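Local coordinates for protein aminofutalosine deaminase (Helicobacter pylori, PDB 7LKK) that hydrolytically deaminates aminofutalosine in the menaquinone pathway, using a metal-dependent active site of the amidohydrolase superfamily, at residues C27-E32 against A360-T365. Sequence-based numbering, arbitrary orientation.
Sequences CNEKCE and ALLGAT
A beta-hairpin loop between strands 23-25 and 33-34, built on a type I turn from Asn-28 to Cys-31, packs on the C-terminal end of helix 353-364 of the amidohydrolase TIM-barrel domain, away from the metal site. The backbone bond from Cys-31 N to Asn-28 O (2.6 Å) closes the turn, and the backbone angles of Glu-29 and Lys-30 set its type. Asn-28 adds a second brace: its OD1 accepts Glu-32 N at 2.9 Å, in the carbonyl plane and nearly straight (172°). Cys-27 and Cys-31, whose phi and psi are both positive, point their CB atoms toward the helix, and their sulfurs meet Leu-361 and, for Cys-31, Leu-362. Leu-362, with CG beside its backbone N (chi1 -65°) and an extended chi2, lays its branched tip against the turn: CD2 lies 3.3 Å from Asn-28 O and also reaches Cys-31 SG, while CD1 faces Glu-29 O. Leu-361 differs in its first torsion, with CG anti to the backbone N (chi1 178°); Cys-27 SG sits at its fork, 3.8 Å from CG, and Cys-31 SG lies 3.9 Å from the CD2 methyl. Ile-402 of helix 401-408 touches both Cys-31 and Leu-361, and Pro-73 of strand 69-80 touches Cys-27. The Glu-29 chain, bent at chi2, crosses Leu-362 obliquely, its OE2 in a salt bridge to Arg-366 and its OE1 hydrogen-bonded to His-367. Thr-365 OG1, 3.4 Å from Cys-27 SG, donates to Leu-361 O at 2.9 Å from above the carbonyl plane, and that oxygen also accepts Ala-364 N.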
loop_
_atom_site.group_PDB
_atom_site.type_symbol
_atom_site.label_atom_id
_atom_site.label_comp_id
_atom_site.label_asym_id
_atom_site.label_seq_id
_atom_site.Cartn_x
_atom_site.Cartn_y
_atom_site.Cartn_z
ATOM N N CYS A 27 -8.101 -22.538 1.693
ATOM C CA CYS A 27 -6.809 -22.313 1.046
ATOM C C CYS A 27 -6.296 -23.577 0.360
ATOM O O CYS A 27 -5.100 -23.876 0.377
ATOM C CB CYS A 27 -5.780 -21.766 2.036
ATOM S SG CYS A 27 -6.189 -20.112 2.624
ATOM N N ASN A 28 -7.210 -24.339 -0.230
ATOM C CA ASN A 28 -6.786 -25.265 -1.261
ATOM C C ASN A 28 -6.576 -24.489 -2.557
ATOM O O ASN A 28 -6.885 -23.297 -2.649
ATOM C CB ASN A 28 -7.806 -26.396 -1.437
ATOM C CG ASN A 28 -9.242 -25.896 -1.532
ATOM O OD1 ASN A 28 -9.494 -24.700 -1.672
ATOM N ND2 ASN A 28 -10.192 -26.821 -1.456
ATOM N N GLU A 29 -6.035 -25.166 -3.572
ATOM C CA GLU A 29 -5.770 -24.470 -4.826
ATOM C C GLU A 29 -7.050 -23.928 -5.447
ATOM O O GLU A 29 -6.998 -22.945 -6.194
ATOM C CB GLU A 29 -5.049 -25.393 -5.811
ATOM C CG GLU A 29 -3.616 -25.754 -5.415
ATOM C CD GLU A 29 -2.715 -24.544 -5.186
ATOM O OE1 GLU A 29 -2.912 -23.504 -5.847
ATOM O OE2 GLU A 29 -1.801 -24.639 -4.340
ATOM N N LYS A 30 -8.198 -24.540 -5.141
ATOM C CA LYS A 30 -9.486 -23.986 -5.537
ATOM C C LYS A 30 -9.828 -22.714 -4.768
ATOM O O LYS A 30 -10.685 -21.945 -5.216
ATOM C CB LYS A 30 -10.584 -25.029 -5.328
ATOM C CG LYS A 30 -10.668 -26.063 -6.430
ATOM C CD LYS A 30 -11.657 -27.164 -6.086
ATOM C CE LYS A 30 -13.014 -26.603 -5.694
ATOM N NZ LYS A 30 -13.982 -27.687 -5.360
ATOM N N CYS A 31 -9.180 -22.486 -3.620
ATOM C CA CYS A 31 -9.456 -21.338 -2.755
ATOM C C CYS A 31 -10.912 -21.348 -2.288
ATOM O O CYS A 31 -11.635 -20.357 -2.395
ATOM C CB CYS A 31 -9.099 -20.024 -3.455
ATOM S SG CYS A 31 -8.432 -18.772 -2.355
ATOM N N GLU A 32 -11.331 -22.494 -1.757
ATOM C CA GLU A 32 -12.712 -22.685 -1.335
ATOM C C GLU A 32 -13.061 -21.793 -0.150
ATOM O O GLU A 32 -12.271 -21.638 0.786
ATOM C CB GLU A 32 -12.944 -24.148 -0.967
ATOM C CG GLU A 32 -14.275 -24.709 -1.416
ATOM C CD GLU A 32 -14.315 -26.219 -1.309
ATOM O OE1 GLU A 32 -13.348 -26.866 -1.762
ATOM O OE2 GLU A 32 -15.305 -26.755 -0.768
ATOM N N ALA A 360 -3.093 -13.744 -3.957
ATOM C CA ALA A 360 -2.470 -13.201 -2.752
ATOM C C ALA A 360 -2.686 -14.121 -1.557
ATOM O O ALA A 360 -1.749 -14.407 -0.801
ATOM C CB ALA A 360 -3.022 -11.803 -2.465
ATOM N N LEU A 361 -3.917 -14.610 -1.380
ATOM C CA LEU A 361 -4.218 -15.473 -0.241
ATOM C C LEU A 361 -3.458 -16.792 -0.329
ATOM O O LEU A 361 -2.843 -17.230 0.649
ATOM C CB LEU A 361 -5.724 -15.723 -0.150
ATOM C CG LEU A 361 -6.192 -16.662 0.964
ATOM C CD1 LEU A 361 -5.725 -16.163 2.323
ATOM C CD2 LEU A 361 -7.711 -16.818 0.943
ATOM N N LEU A 362 -3.505 -17.450 -1.492
ATOM C CA LEU A 362 -2.748 -18.685 -1.665
ATOM C C LEU A 362 -1.248 -18.432 -1.589
ATOM O O LEU A 362 -0.493 -19.297 -1.126
ATOM C CB LEU A 362 -3.109 -19.349 -2.995
ATOM C CG LEU A 362 -4.555 -19.836 -3.133
ATOM C CD1 LEU A 362 -4.760 -20.575 -4.448
ATOM C CD2 LEU A 362 -4.938 -20.710 -1.952
ATOM N N GLY A 363 -0.798 -17.260 -2.043
ATOM C CA GLY A 363 0.600 -16.893 -1.908
ATOM C C GLY A 363 1.056 -16.745 -0.473
ATOM O O GLY A 363 2.255 -16.856 -0.195
ATOM N N ALA A 364 0.128 -16.486 0.447
ATOM C CA ALA A 364 0.449 -16.329 1.856
ATOM C C ALA A 364 0.171 -17.579 2.676
ATOM O O ALA A 364 0.473 -17.592 3.873
ATOM C CB ALA A 364 -0.336 -15.154 2.452
ATOM N N THR A 365 -0.406 -18.618 2.074
ATOM C CA THR A 365 -0.753 -19.818 2.823
ATOM C C THR A 365 -0.187 -21.069 2.160
ATOM O O THR A 365 0.957 -21.451 2.428
ATOM C CB THR A 365 -2.274 -19.935 2.982
ATOM O OG1 THR A 365 -2.903 -19.931 1.694
ATOM C CG2 THR A 365 -2.816 -18.773 3.812
#